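Local coordinates for protein putative TRAP PERIPLASMIC SOLUTE BINDING PROTEIN (Haemophilus influenzae, PDB 4PBQ) that binds L-gulonate and, as a periplasmic solute-binding protein of family 7, probably delivers it to a TRAP-type transporter in the inner membrane, at residues K116-L119 / E120-I123; V319-K322 / I323-K327; W266-A269 / I270-L274; A124-I127 / G128-E132. All blocks are in the same frame, centred on the assembly; numbering follows the deposited sequence. Where two conformers were deposited one is given.

Contact 1. Residues K116-L119 / E120-I123; sequences KKVL and ESPI
Lys116 and Glu120 form a salt bridge one helical turn apart. The lysine chain runs out straight as far as CE and then bends (chi4 -75°), which brings NZ round to the syn side of the carboxylate, where it meets both oxygens: NZ of Lys116 lies 3.1 Å from OE2 and 3.2 Å from OE1 of Glu120. The ammonium is only 17° out of the carboxylate plane, so the charge is shared in a nearly flat fork. The methylene CG of Lys116 also lies 3.6 Å from Glu120 OE2. That oxygen is bonded in addition by Gln262, which links the pair to helix 248-281.

The backbone bonds that end helix 112-119 are weak. Glu120 N is divided between two such partners, Lys116 O at 3.0 Å and Lys117 O at 3.3 Å. The chain here is a junction between two helices: Glu120 is the first residue to leave the helical conformation of 112-119, and Ser121 is the N-cap of helix 122-129, with Pro122 suited to a first helical turn because that position needs no N-H partner.

Val118 O receives two donors from Ser121. The hydroxyl OG comes to 2.7 Å of Val118 O in the carbonyl plane, on a lone pair, while Ser121 N reaches the same oxygen from above that plane at 3.0 Å. Small and hydroxylated, serine can thus reach back to the finished helix. A water then donates to both Leu119 O and Ser121 O, spanning the turn. On the apolar side, Val118 and Leu119 pack against Trp103.

Contact 2. Residues V319-K322 / I323-K327; sequences VVQK and INEAK
Ile323 N donates to Val319 O at 2.9 Å. The side chains of the same pair also meet: CG1 of Val319 lies 3.8 Å from CD1 of Ile323. These two branched residues make an apolar strip, and Ile323 extends it to Val118, Trp103 and Leu108.

The segments form successive turns of helix 316-326, the last helix of the chain, which lies against the neighbouring helices 112-119 and 122-129 through Val319, Lys322 and Ile323. The same i-to-i+4 backbone pattern continues from Asn324 N to Val320 O and from Glu325 N to Gln321 O, and it weakens at Ala326 N.

Exposed Gln321 and Glu325 pair on the outward side. Gln321 is extended beyond CG, and its NE2 bonds to Glu325 OE2 at 3.0 Å with an angle of 167° at the hydrogen. The acceptor lies in the amide plane, NE2 stands 40° out of the carboxylate plane, and the two flat groups are nearly perpendicular, 87° apart. The side chains of Val320 and Asn324 lie side by side and point the same way, Val320 CG1 3.8 Å from Asn324 ND2, with Val320 also against Trp105. At the C terminus Lys327 NZ bonds to Asn324 OD1 at 2.9 Å and also to Leu108 O, while Lys322 NZ pairs with Asp318.

Contact 3. Residues W266-A269 / I270-L274; sequences WELA and IKTEL
Residues 266-269 and 270-274 are consecutive turns of one regular helix, each backbone N-H from Ile270 to Glu273 donating to the carbonyl four residues earlier. The bonds are even: Ile270 N to Trp266 O is 2.9 Å, Lys271 N to Glu267 O is 3.1 Å, and Glu273 N to Ala269 O is 2.9 Å. They lie deep within helix 248-281, which at 34 residues is much the longest here; a long helix reaching across both lobes is a hallmark of TRAP solute-binding proteins.

Trp266 and Ile270 share the side of the helix that faces helix 112-119 and strand 136-151. CD1 of Ile270 lies at the edge of the indole, near the ring plane, 4.3 Å from CE3 of Trp266. Lys116 covers one face of the ring, while Leu119 meets an edge; Met143 touches the side chain as well. The indole NE1 is satisfied by Tyr141 O. Ala269, small enough for close packing, sits against Met143 and Met210, while Glu273 sends OE1 to Asn112. Glu267 and Lys271, both charged, suit the exposed side.

Another side carries Leu268 and Thr272, which rest on helix 38-54, both on Pro38 and Leu268 also on Ile41. With CG of Leu268 anti to the backbone N (chi1 -176°), its CD1 comes within 3.5 Å of Thr272 OG1. Leu268 O is held twice by Thr272, from opposite faces of the carbonyl plane: Thr272 N at 2.8 Å on one, and on the other Thr272 OG1 at 2.7 Å, 36° out of that plane.

Contact 4. Residues A124-I127 / G128-E132; sequences ANKI and GQKME
The amides of Asn125 and Gln129 stand almost perpendicular, 85° apart, on the solvent side of the helix. ND2 of Asn125 lies over one face of the Gln129 amide, 2.6 Å from OE1 of Gln129, and Asn125 O is on that same face, 3.9 Å from CD of Gln129. The polar contact is weak by its angle and doubtful as well, since Asn125 has a second conformer. A chi1 of -180° sets CG of the asparagine opposite its backbone N and swings the amide along the helix towards the next turn, where the extended Gln129 meets it.

Lys126 and Lys130 also lie a turn apart and their bent ends come close, NZ to NZ 3.2 Å; two like charges so near are probably unfavourable, though both lysines are on the surface side. A water donates to Lys126 O at 2.7 Å and links it weakly to Lys130 NZ.

Underneath, Gly128 N donates to Ala124 O at 2.9 Å, and Tyr141 OH uses the same oxygen. Gly128 is buried, and with no side chain it probably leaves Ala124 O uncrowded. Lys130 N is shared weakly between Lys126 O and Ile127 O, after which Met131 (selenomethionine) begins a 3-10 segment. Helix 122-129 and the turn after it are thus amphipathic: amides and lysines outward, apolar towards the loops carrying Ile99 and Trp103 at Ile127 and, at Met131, towards sheet strands 136-151 and 231-239.

Overall arrangement
From the N terminus, contact 1 comes first, at the turn between helices 112-119 and 122-129, and contact 4 follows at once along the second helix; Ala124 CB packs on Val118 O and Leu119 O. Contact 3 lies far on in the sequence, within helix 248-281, and contact 2 in the C-terminal helix. Each is local, spanning about one turn, though contact 1 joins two helices, and they run in series without nesting or crossing. Contact 1 is the hub: Lys116 and Leu119 touch Trp266 of contact 3, while Lys117 NZ meets the Lys327 carboxylate of contact 2. Contact 2 also reaches contact 4 through Val319 and Ile127, whereas contact 3 touches neither of these two.

Contact 1. Residues K116-L119 / E120-I123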
ATOM      1  N   LYS A 116       3.788   3.139 -11.582  1.00 10.18           N
ATOM      2  CA  LYS A 116       2.673   2.588 -12.334  1.00  8.23           C
ATOM      3  C   LYS A 116       3.239   1.791 -13.515  1.00  9.54           C
ATOM      4  O   LYS A 116       2.787   0.699 -13.820  1.00 12.14           O
ATOM      5  CB  LYS A 116       1.757   3.717 -12.825  1.00 10.66           C
ATOM      6  CG  LYS A 116       0.552   3.263 -13.643  1.00 11.42           C
ATOM      7  CD  LYS A 116      -0.296   4.479 -14.035  1.00 16.73           C
ATOM      8  CE  LYS A 116      -1.547   4.088 -14.806  1.00 15.05           C
ATOM      9  NZ  LYS A 116      -1.245   3.701 -16.206  1.00 18.85           N
ATOM     10  N   LYS A 117       4.246   2.357 -14.174  1.00 10.87           N
ATOM     11  CA  LYS A 117       4.844   1.730 -15.341  1.00 12.96           C
ATOM     12  C   LYS A 117       5.432   0.375 -14.997  1.00 11.62           C
ATOM     13  O   LYS A 117       5.213  -0.605 -15.723  1.00 14.17           O
ATOM     14  CB  LYS A 117       5.912   2.645 -15.940  1.00 12.05           C
ATOM     15  CG  LYS A 117       6.503   2.168 -17.241  1.00 14.37           C
ATOM     16  CD  LYS A 117       7.602   3.128 -17.715  1.00 17.63           C
ATOM     17  CE  LYS A 117       8.111   2.739 -19.102  1.00 22.28           C
ATOM     18  NZ  LYS A 117       9.149   3.701 -19.536  1.00 25.52           N
ATOM     19  N   VAL A 118       6.175   0.307 -13.898  1.00  9.91           N
ATOM     20  CA  VAL A 118       6.760  -0.961 -13.497  1.00  9.89           C
ATOM     21  C   VAL A 118       5.675  -1.963 -13.062  1.00  9.32           C
ATOM     22  O   VAL A 118       5.776  -3.148 -13.350  1.00 11.76           O
ATOM     23  CB  VAL A 118       7.761  -0.789 -12.354  1.00  9.61           C
ATOM     24  CG1 VAL A 118       8.163  -2.137 -11.815  1.00 12.63           C
ATOM     25  CG2 VAL A 118       8.982  -0.007 -12.840  1.00 12.88           C
ATOM     26  N   LEU A 119       4.658  -1.486 -12.363  1.00  9.40           N
ATOM     27  CA  LEU A 119       3.598  -2.395 -11.882  1.00  8.10           C
ATOM     28  C   LEU A 119       2.700  -2.879 -13.017  1.00 13.97           C
ATOM     29  O   LEU A 119       1.896  -3.817 -12.853  1.00 12.01           O
ATOM     30  CB  LEU A 119       2.754  -1.714 -10.807  1.00  7.30           C
ATOM     31  CG  LEU A 119       3.535  -1.500  -9.509  1.00  8.28           C
ATOM     32  CD1 LEU A 119       2.821  -0.578  -8.561  1.00 10.08           C
ATOM     33  CD2 LEU A 119       3.855  -2.815  -8.809  1.00  8.02           C
ATOM     34  N   GLU A 120       2.837  -2.234 -14.165  1.00 14.03           N
ATOM     35  CA  GLU A 120       2.158  -2.686 -15.375  1.00 16.98           C
ATOM     36  C   GLU A 120       3.061  -3.557 -16.273  1.00 22.27           C
ATOM     37  O   GLU A 120       2.659  -3.948 -17.372  1.00 24.83           O
ATOM     38  CB  GLU A 120       1.534  -1.473 -16.107  1.00 17.87           C
ATOM     39  CG  GLU A 120       0.337  -0.941 -15.310  1.00 21.59           C
ATOM     40  CD  GLU A 120      -0.296   0.344 -15.823  1.00 28.63           C
ATOM     41  OE1 GLU A 120       0.253   0.976 -16.743  1.00 29.87           O
ATOM     42  OE2 GLU A 120      -1.353   0.724 -15.260  1.00 26.67           O
ATOM     43  N   SER A 121       4.257  -3.905 -15.793  1.00 18.52           N
ATOM     44  CA  SER A 121       5.222  -4.626 -16.633  1.00 19.30           C
ATOM     45  C   SER A 121       5.116  -6.138 -16.443  1.00 19.24           C
ATOM     46  O   SER A 121       4.456  -6.609 -15.535  1.00 15.61           O
ATOM     47  CB  SER A 121       6.649  -4.169 -16.317  1.00 17.81           C
ATOM     48  OG  SER A 121       7.111  -4.731 -15.108  1.00 19.73           O
ATOM     49  N   PRO A 122       5.766  -6.913 -17.316  1.00 18.96           N
ATOM     50  CA  PRO A 122       5.668  -8.368 -17.204  1.00 18.00           C
ATOM     51  C   PRO A 122       6.159  -8.927 -15.878  1.00 13.58           C
ATOM     52  O   PRO A 122       5.538  -9.857 -15.349  1.00 16.81           O
ATOM     53  CB  PRO A 122       6.560  -8.862 -18.360  1.00 23.78           C
ATOM     54  CG  PRO A 122       6.446  -7.801 -19.386  1.00 22.00           C
ATOM     55  CD  PRO A 122       6.348  -6.502 -18.607  1.00 24.77           C
ATOM     56  N   ILE A 123       7.237  -8.379 -15.329  1.00 17.61           N
ATOM     57  CA  ILE A 123       7.773  -8.910 -14.078  1.00 16.59           C
ATOM     58  C   ILE A 123       6.743  -8.756 -12.933  1.00 13.01           C
ATOM     59  O   ILE A 123       6.581  -9.655 -12.121  1.00 15.32           O
ATOM     60  CB  ILE A 123       9.157  -8.291 -13.703  1.00 16.93           C
ATOM     61  CG1 ILE A 123       9.680  -8.884 -12.394  1.00 23.37           C
ATOM     62  CG2 ILE A 123       9.067  -6.779 -13.571  1.00 19.82           C
ATOM     63  CD1 ILE A 123       9.823 -10.402 -12.401  1.00 24.39           C
TER
HETATM   64  O   HOH W   1       1.953  -5.934 -14.724  1.00 32.77           O

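Contact 2. Residues V319-K322 / I323-K327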
ATOM      1  N   VAL A 319      15.417  -9.845 -10.056  1.00 19.51           N
ATOM      2  CA  VAL A 319      14.145  -9.129 -10.007  1.00 17.99           C
ATOM      3  C   VAL A 319      14.383  -7.632 -10.083  1.00 18.51           C
ATOM      4  O   VAL A 319      13.730  -6.931 -10.863  1.00 16.98           O
ATOM      5  CB  VAL A 319      13.303  -9.516  -8.767  1.00 17.89           C
ATOM      6  CG1 VAL A 319      12.090  -8.591  -8.610  1.00 17.31           C
ATOM      7  CG2 VAL A 319      12.839 -10.957  -8.886  1.00 20.78           C
ATOM      8  N   VAL A 320      15.347  -7.145  -9.314  1.00 18.24           N
ATOM      9  CA  VAL A 320      15.650  -5.723  -9.327  1.00 19.33           C
ATOM     10  C   VAL A 320      16.138  -5.296 -10.725  1.00 22.08           C
ATOM     11  O   VAL A 320      15.807  -4.210 -11.211  1.00 20.26           O
ATOM     12  CB  VAL A 320      16.668  -5.371  -8.213  1.00 24.57           C
ATOM     13  CG1 VAL A 320      17.255  -3.989  -8.432  1.00 25.81           C
ATOM     14  CG2 VAL A 320      15.996  -5.476  -6.853  1.00 19.76           C
ATOM     15  N   GLN A 321      16.917  -6.154 -11.375  1.00 20.44           N
ATOM     16  CA  GLN A 321      17.346  -5.892 -12.743  1.00 21.29           C
ATOM     17  C   GLN A 321      16.144  -5.748 -13.682  1.00 21.78           C
ATOM     18  O   GLN A 321      16.092  -4.833 -14.496  1.00 21.04           O
ATOM     19  CB  GLN A 321      18.262  -7.006 -13.248  1.00 27.64           C
ATOM     20  CG  GLN A 321      18.494  -6.950 -14.758  1.00 35.08           C
ATOM     21  CD  GLN A 321      19.573  -7.910 -15.230  1.00 45.86           C
ATOM     22  OE1 GLN A 321      20.241  -8.576 -14.426  1.00 49.49           O
ATOM     23  NE2 GLN A 321      19.752  -7.984 -16.542  1.00 48.26           N
ATOM     24  N   LYS A 322      15.174  -6.642 -13.565  1.00 19.80           N
ATOM     25  CA  LYS A 322      14.014  -6.582 -14.448  1.00 27.93           C
ATOM     26  C   LYS A 322      13.150  -5.364 -14.145  1.00 21.54           C
ATOM     27  O   LYS A 322      12.543  -4.781 -15.045  1.00 17.65           O
ATOM     28  CB  LYS A 322      13.186  -7.861 -14.337  1.00 21.42           C
ATOM     29  CG  LYS A 322      13.915  -9.103 -14.864  1.00 24.05           C
ATOM     30  CD  LYS A 322      12.952 -10.256 -15.081  1.00 30.62           C
ATOM     31  CE  LYS A 322      13.678 -11.586 -15.194  1.00 40.32           C
ATOM     32  NZ  LYS A 322      14.960 -11.466 -15.915  1.00 44.34           N
ATOM     33  N   ILE A 323      13.078  -4.998 -12.872  1.00 17.19           N
ATOM     34  CA  ILE A 323      12.329  -3.815 -12.464  1.00 15.51           C
ATOM     35  C   ILE A 323      12.974  -2.566 -13.079  1.00 16.32           C
ATOM     36  O   ILE A 323      12.296  -1.712 -13.660  1.00 16.07           O
ATOM     37  CB  ILE A 323      12.275  -3.718 -10.930  1.00 14.66           C
ATOM     38  CG1 ILE A 323      11.263  -4.743 -10.389  1.00 14.68           C
ATOM     39  CG2 ILE A 323      11.900  -2.309 -10.498  1.00 14.35           C
ATOM     40  CD1 ILE A 323      11.264  -4.902  -8.878  1.00 16.25           C
ATOM     41  N   ASN A 324      14.291  -2.480 -12.986  1.00 16.84           N
ATOM     42  CA  ASN A 324      15.011  -1.368 -13.591  1.00 22.18           C
ATOM     43  C   ASN A 324      14.858  -1.339 -15.117  1.00 21.26           C
ATOM     44  O   ASN A 324      14.689  -0.276 -15.700  1.00 19.98           O
ATOM     45  CB  ASN A 324      16.485  -1.387 -13.170  1.00 19.04           C
ATOM     46  CG  ASN A 324      16.681  -0.895 -11.744  1.00 24.38           C
ATOM     47  OD1 ASN A 324      15.877  -0.115 -11.239  1.00 25.27           O
ATOM     48  ND2 ASN A 324      17.742  -1.350 -11.092  1.00 31.11           N
ATOM     49  N   GLU A 325      14.880  -2.503 -15.756  1.00 19.09           N
ATOM     50  CA  GLU A 325      14.680  -2.578 -17.203  1.00 22.28           C
ATOM     51  C   GLU A 325      13.276  -2.118 -17.640  1.00 20.18           C
ATOM     52  O   GLU A 325      13.102  -1.637 -18.758  1.00 20.49           O
ATOM     53  CB  GLU A 325      14.973  -3.995 -17.687  1.00 25.99           C
ATOM     54  CG  GLU A 325      16.452  -4.344 -17.535  1.00 31.25           C
ATOM     55  CD  GLU A 325      16.777  -5.815 -17.768  1.00 34.55           C
ATOM     56  OE1 GLU A 325      15.855  -6.663 -17.731  1.00 39.34           O
ATOM     57  OE2 GLU A 325      17.974  -6.117 -17.987  1.00 41.15           O
ATOM     58  N   ALA A 326      12.288  -2.256 -16.758  1.00 17.49           N
ATOM     59  CA  ALA A 326      10.919  -1.842 -17.067  1.00 19.67           C
ATOM     60  C   ALA A 326      10.683  -0.342 -16.889  1.00 17.98           C
ATOM     61  O   ALA A 326       9.664   0.184 -17.343  1.00 17.53           O
ATOM     62  CB  ALA A 326       9.929  -2.619 -16.206  1.00 15.90           C
ATOM     63  N   LYS A 327      11.604   0.348 -16.228  1.00 18.06           N
ATOM     64  CA  LYS A 327      11.471   1.789 -16.035  1.00 20.24           C
ATOM     65  C   LYS A 327      11.593   2.547 -17.346  1.00 21.07           C
ATOM     66  O   LYS A 327      12.237   2.082 -18.312  1.00 24.34           O
ATOM     67  CB  LYS A 327      12.518   2.306 -15.045  1.00 17.83           C
ATOM     68  CG  LYS A 327      12.313   1.797 -13.627  1.00 15.39           C
ATOM     69  CD  LYS A 327      13.438   2.224 -12.707  1.00 18.23           C
ATOM     70  CE  LYS A 327      13.201   1.715 -11.261  1.00 17.26           C
ATOM     71  NZ  LYS A 327      14.267   2.104 -10.336  1.00 19.70           N
ATOM     72  OXT LYS A 327      11.082   3.675 -17.441  1.00 19.99           O
TER

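Contact 3. Residues W266-A269 / I270-L274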
ATOM      1  N   TRP A 266      -5.581   4.922 -10.578  1.00  7.57           N
ATOM      2  CA  TRP A 266      -4.296   5.630 -10.700  1.00  7.84           C
ATOM      3  C   TRP A 266      -4.533   7.106 -10.986  1.00  8.52           C
ATOM      4  O   TRP A 266      -3.982   7.955 -10.320  1.00 10.74           O
ATOM      5  CB  TRP A 266      -3.396   5.016 -11.773  1.00 10.03           C
ATOM      6  CG  TRP A 266      -2.619   3.848 -11.251  1.00  8.46           C
ATOM      7  CD1 TRP A 266      -2.980   2.528 -11.318  1.00 10.29           C
ATOM      8  CD2 TRP A 266      -1.351   3.882 -10.543  1.00  9.68           C
ATOM      9  NE1 TRP A 266      -2.029   1.739 -10.684  1.00 11.41           N
ATOM     10  CE2 TRP A 266      -1.014   2.542 -10.229  1.00  8.67           C
ATOM     11  CE3 TRP A 266      -0.466   4.911 -10.165  1.00 14.11           C
ATOM     12  CZ2 TRP A 266       0.149   2.207  -9.533  1.00 10.52           C
ATOM     13  CZ3 TRP A 266       0.690   4.572  -9.481  1.00 10.80           C
ATOM     14  CH2 TRP A 266       0.989   3.228  -9.186  1.00 10.14           C
ATOM     15  N   GLU A 267      -5.364   7.393 -11.986  1.00  9.19           N
ATOM     16  CA  GLU A 267      -5.690   8.764 -12.347  1.00 10.98           C
ATOM     17  C   GLU A 267      -6.268   9.550 -11.169  1.00  9.92           C
ATOM     18  O   GLU A 267      -5.826  10.677 -10.872  1.00 10.38           O
ATOM     19  CB  GLU A 267      -6.673   8.748 -13.529  1.00 11.92           C
ATOM     20  CG  GLU A 267      -7.146  10.109 -13.997  1.00 16.83           C
ATOM     21  CD  GLU A 267      -8.013  10.030 -15.247  1.00 29.97           C
ATOM     22  OE1 GLU A 267      -9.061   9.350 -15.223  1.00 29.90           O
ATOM     23  OE2 GLU A 267      -7.630  10.650 -16.258  1.00 38.43           O
ATOM     24  N   LEU A 268      -7.267   8.978 -10.507  1.00  9.68           N
ATOM     25  CA  LEU A 268      -7.916   9.638  -9.391  1.00  9.36           C
ATOM     26  C   LEU A 268      -6.973   9.793  -8.189  1.00  8.44           C
ATOM     27  O   LEU A 268      -6.979  10.817  -7.494  1.00 11.27           O
ATOM     28  CB  LEU A 268      -9.170   8.850  -8.987  1.00  9.16           C
ATOM     29  CG  LEU A 268      -9.984   9.524  -7.882  1.00  9.87           C
ATOM     30  CD1 LEU A 268     -10.442  10.914  -8.297  1.00 12.74           C
ATOM     31  CD2 LEU A 268     -11.203   8.681  -7.499  1.00 11.26           C
ATOM     32  N   ALA A 269      -6.152   8.784  -7.960  1.00  7.83           N
ATOM     33  CA  ALA A 269      -5.234   8.819  -6.842  1.00  7.42           C
ATOM     34  C   ALA A 269      -4.169   9.903  -7.035  1.00 10.68           C
ATOM     35  O   ALA A 269      -3.864  10.640  -6.105  1.00  9.75           O
ATOM     36  CB  ALA A 269      -4.589   7.430  -6.633  1.00 10.31           C
ATOM     37  N   ILE A 270      -3.608  10.002  -8.238  1.00 10.67           N
ATOM     38  CA  ILE A 270      -2.633  11.041  -8.506  1.00  9.46           C
ATOM     39  C   ILE A 270      -3.250  12.437  -8.330  1.00 12.13           C
ATOM     40  O   ILE A 270      -2.663  13.304  -7.665  1.00 14.13           O
ATOM     41  CB  ILE A 270      -1.997  10.846  -9.893  1.00 10.20           C
ATOM     42  CG1 ILE A 270      -1.143   9.576  -9.860  1.00 10.48           C
ATOM     43  CG2 ILE A 270      -1.159  12.062 -10.301  1.00 15.49           C
ATOM     44  CD1 ILE A 270      -0.801   9.030 -11.228  1.00 12.51           C
ATOM     45  N   LYS A 271      -4.440  12.638  -8.893  1.00  9.72           N
ATOM     46  CA  LYS A 271      -5.157  13.903  -8.794  1.00 10.58           C
ATOM     47  C   LYS A 271      -5.486  14.259  -7.349  1.00 14.50           C
ATOM     48  O   LYS A 271      -5.288  15.413  -6.918  1.00 13.82           O
ATOM     49  CB  LYS A 271      -6.432  13.831  -9.648  1.00 16.09           C
ATOM     50  CG  LYS A 271      -7.323  15.079  -9.609  1.00 16.52           C
ATOM     51  CD  LYS A 271      -8.624  14.823 -10.364  1.00 16.75           C
ATOM     52  CE  LYS A 271      -9.627  15.936 -10.140  1.00 28.41           C
ATOM     53  NZ  LYS A 271      -9.124  17.208 -10.718  1.00 32.13           N
ATOM     54  N   THR A 272      -5.985  13.269  -6.614  1.00 15.01           N
ATOM     55  CA  THR A 272      -6.466  13.473  -5.256  1.00 12.68           C
ATOM     56  C   THR A 272      -5.300  13.722  -4.308  1.00 16.08           C
ATOM     57  O   THR A 272      -5.396  14.542  -3.408  1.00 12.23           O
ATOM     58  CB  THR A 272      -7.344  12.287  -4.760  1.00 11.00           C
ATOM     59  OG1 THR A 272      -8.486  12.145  -5.624  1.00 11.71           O
ATOM     60  CG2 THR A 272      -7.857  12.535  -3.379  1.00 14.44           C
ATOM     61  N   GLU A 273      -4.180  13.051  -4.534  1.00 10.51           N
ATOM     62  CA  GLU A 273      -3.027  13.229  -3.652  1.00 11.13           C
ATOM     63  C   GLU A 273      -2.528  14.677  -3.691  1.00 10.61           C
ATOM     64  O   GLU A 273      -2.143  15.231  -2.661  1.00 10.01           O
ATOM     65  CB  GLU A 273      -1.930  12.271  -4.065  1.00 13.03           C
ATOM     66  CG  GLU A 273      -0.650  12.443  -3.298  1.00 13.30           C
ATOM     67  CD  GLU A 273       0.352  11.400  -3.705  1.00 20.01           C
ATOM     68  OE1 GLU A 273       0.865  11.512  -4.849  1.00 15.85           O
ATOM     69  OE2 GLU A 273       0.564  10.447  -2.899  1.00 16.17           O
ATOM     70  N   LEU A 274      -2.530  15.284  -4.879  1.00 10.70           N
ATOM     71  CA  LEU A 274      -2.163  16.699  -5.015  1.00 15.19           C
ATOM     72  C   LEU A 274      -3.129  17.586  -4.230  1.00 11.22           C
ATOM     73  O   LEU A 274      -2.693  18.522  -3.554  1.00 13.13           O
ATOM     74  CB  LEU A 274      -2.129  17.141  -6.487  1.00 14.16           C
ATOM     75  CG  LEU A 274      -1.075  16.506  -7.388  1.00 18.44           C
ATOM     76  CD1 LEU A 274      -1.248  16.940  -8.848  1.00 29.23           C
ATOM     77  CD2 LEU A 274       0.334  16.856  -6.907  1.00 21.28           C
TER

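Contact 4. Residues A124-I127 / G128-E132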
ATOM      1  N   ALA A 124       6.020  -7.641 -12.898  1.00 11.79           N
ATOM      2  CA  ALA A 124       4.973  -7.440 -11.886  1.00 12.24           C
ATOM      3  C   ALA A 124       3.825  -8.436 -12.087  1.00 11.42           C
ATOM      4  O   ALA A 124       3.244  -8.940 -11.137  1.00 11.08           O
ATOM      5  CB  ALA A 124       4.462  -6.008 -11.963  1.00 12.97           C
ATOM      6  N   ASN A 125       3.494  -8.708 -13.344  0.59 13.21           N
ATOM      7  CA  ASN A 125       2.456  -9.698 -13.655  0.59 12.75           C
ATOM      8  C   ASN A 125       2.882 -11.081 -13.169  0.59 14.46           C
ATOM      9  O   ASN A 125       2.117 -11.817 -12.545  0.59 12.11           O
ATOM     10  CB  ASN A 125       2.174  -9.728 -15.158  0.59 16.21           C
ATOM     11  CG  ASN A 125       1.103 -10.736 -15.533  0.59 16.35           C
ATOM     12  OD1 ASN A 125      -0.084 -10.417 -15.567  0.59 31.62           O
ATOM     13  ND2 ASN A 125       1.520 -11.958 -15.816  0.59 20.34           N
ATOM     14  N   LYS A 126       4.131 -11.423 -13.448  1.00 16.67           N
ATOM     15  CA  LYS A 126       4.646 -12.742 -13.112  1.00 16.75           C
ATOM     16  C   LYS A 126       4.696 -12.960 -11.601  1.00 15.55           C
ATOM     17  O   LYS A 126       4.335 -14.025 -11.115  1.00 13.41           O
ATOM     18  CB  LYS A 126       6.026 -12.946 -13.744  1.00 20.32           C
ATOM     19  CG  LYS A 126       6.679 -14.268 -13.396  1.00 28.34           C
ATOM     20  CD  LYS A 126       8.002 -14.432 -14.148  1.00 33.47           C
ATOM     21  CE  LYS A 126       8.818 -15.600 -13.600  1.00 41.36           C
ATOM     22  NZ  LYS A 126       9.421 -15.267 -12.275  1.00 47.91           N
ATOM     23  N   ILE A 127       5.120 -11.944 -10.857  1.00 15.92           N
ATOM     24  CA  ILE A 127       5.145 -12.042  -9.412  1.00 11.00           C
ATOM     25  C   ILE A 127       3.712 -12.109  -8.893  1.00 12.11           C
ATOM     26  O   ILE A 127       3.408 -12.889  -7.999  1.00 12.45           O
ATOM     27  CB  ILE A 127       5.928 -10.873  -8.777  1.00 10.88           C
ATOM     28  CG1 ILE A 127       7.419 -11.033  -9.119  1.00 19.44           C
ATOM     29  CG2 ILE A 127       5.716 -10.848  -7.279  1.00 14.73           C
ATOM     30  CD1 ILE A 127       8.320  -9.962  -8.519  1.00 20.92           C
ATOM     31  N   GLY A 128       2.816 -11.327  -9.498  1.00 11.77           N
ATOM     32  CA  GLY A 128       1.411 -11.372  -9.108  1.00 12.90           C
ATOM     33  C   GLY A 128       0.796 -12.761  -9.237  1.00 14.08           C
ATOM     34  O   GLY A 128       0.005 -13.198  -8.380  1.00 11.05           O
ATOM     35  N   GLN A 129       1.141 -13.458 -10.325  1.00 13.69           N
ATOM     36  CA  GLN A 129       0.669 -14.821 -10.590  1.00 13.42           C
ATOM     37  C   GLN A 129       1.079 -15.806  -9.507  1.00 13.19           C
ATOM     38  O   GLN A 129       0.385 -16.785  -9.250  1.00 14.95           O
ATOM     39  CB  GLN A 129       1.193 -15.303 -11.942  1.00 18.30           C
ATOM     40  CG  GLN A 129       0.454 -14.705 -13.133  1.00 31.72           C
ATOM     41  CD  GLN A 129       1.104 -15.042 -14.471  1.00 41.15           C
ATOM     42  OE1 GLN A 129       0.747 -14.464 -15.498  1.00 46.18           O
ATOM     43  NE2 GLN A 129       2.057 -15.973 -14.467  1.00 48.77           N
ATOM     44  N   LYS A 130       2.212 -15.541  -8.862  1.00 14.61           N
ATOM     45  CA  LYS A 130       2.690 -16.418  -7.800  1.00 12.57           C
ATOM     46  C   LYS A 130       1.809 -16.385  -6.556  1.00 13.65           C
ATOM     47  O   LYS A 130       1.929 -17.262  -5.703  1.00 13.49           O
ATOM     48  CB  LYS A 130       4.106 -16.035  -7.375  1.00 14.00           C
ATOM     49  CG  LYS A 130       5.179 -16.275  -8.424  1.00 33.86           C
ATOM     50  CD  LYS A 130       6.547 -15.791  -7.925  1.00 37.57           C
ATOM     51  CE  LYS A 130       7.698 -16.434  -8.699  1.00 44.16           C
ATOM     52  NZ  LYS A 130       7.418 -16.520 -10.156  1.00 49.07           N
HETATM   53  N   MSE A 131       0.945 -15.384  -6.433  1.00 14.13           N
HETATM   54  CA  MSE A 131       0.035 -15.336  -5.289  1.00 11.35           C
HETATM   55  C   MSE A 131      -0.959 -16.495  -5.329  1.00 12.48           C
HETATM   56  O   MSE A 131      -1.509 -16.879  -4.307  1.00 12.67           O
HETATM   57  CB  MSE A 131      -0.686 -13.991  -5.242  1.00 11.30           C
HETATM   58  CG  MSE A 131       0.242 -12.825  -5.040  1.00 13.80           C
HETATM   59 SE   MSE A 131      -0.773 -11.140  -4.905  1.00 17.86          SE
HETATM   60  CE  MSE A 131      -1.523 -11.390  -3.243  1.00 17.74           C
ATOM     61  N   GLU A 132      -1.182 -17.074  -6.507  1.00 11.20           N
ATOM     62  CA  GLU A 132      -2.114 -18.192  -6.627  1.00 12.70           C
ATOM     63  C   GLU A 132      -1.686 -19.421  -5.814  1.00 15.73           C
ATOM     64  O   GLU A 132      -2.525 -20.185  -5.340  1.00 13.96           O
ATOM     65  CB  GLU A 132      -2.355 -18.541  -8.103  1.00 15.23           C
ATOM     66  CG  GLU A 132      -3.058 -17.380  -8.797  1.00 17.84           C
ATOM     67  CD  GLU A 132      -3.142 -17.515 -10.305  1.00 29.82           C
ATOM     68  OE1 GLU A 132      -3.397 -18.636 -10.781  1.00 32.12           O
ATOM     69  OE2 GLU A 132      -2.962 -16.481 -10.997  1.00 34.67           O
TER
HETATM   70  O   HOH W   2       4.581 -16.505 -12.082  1.00 24.69           O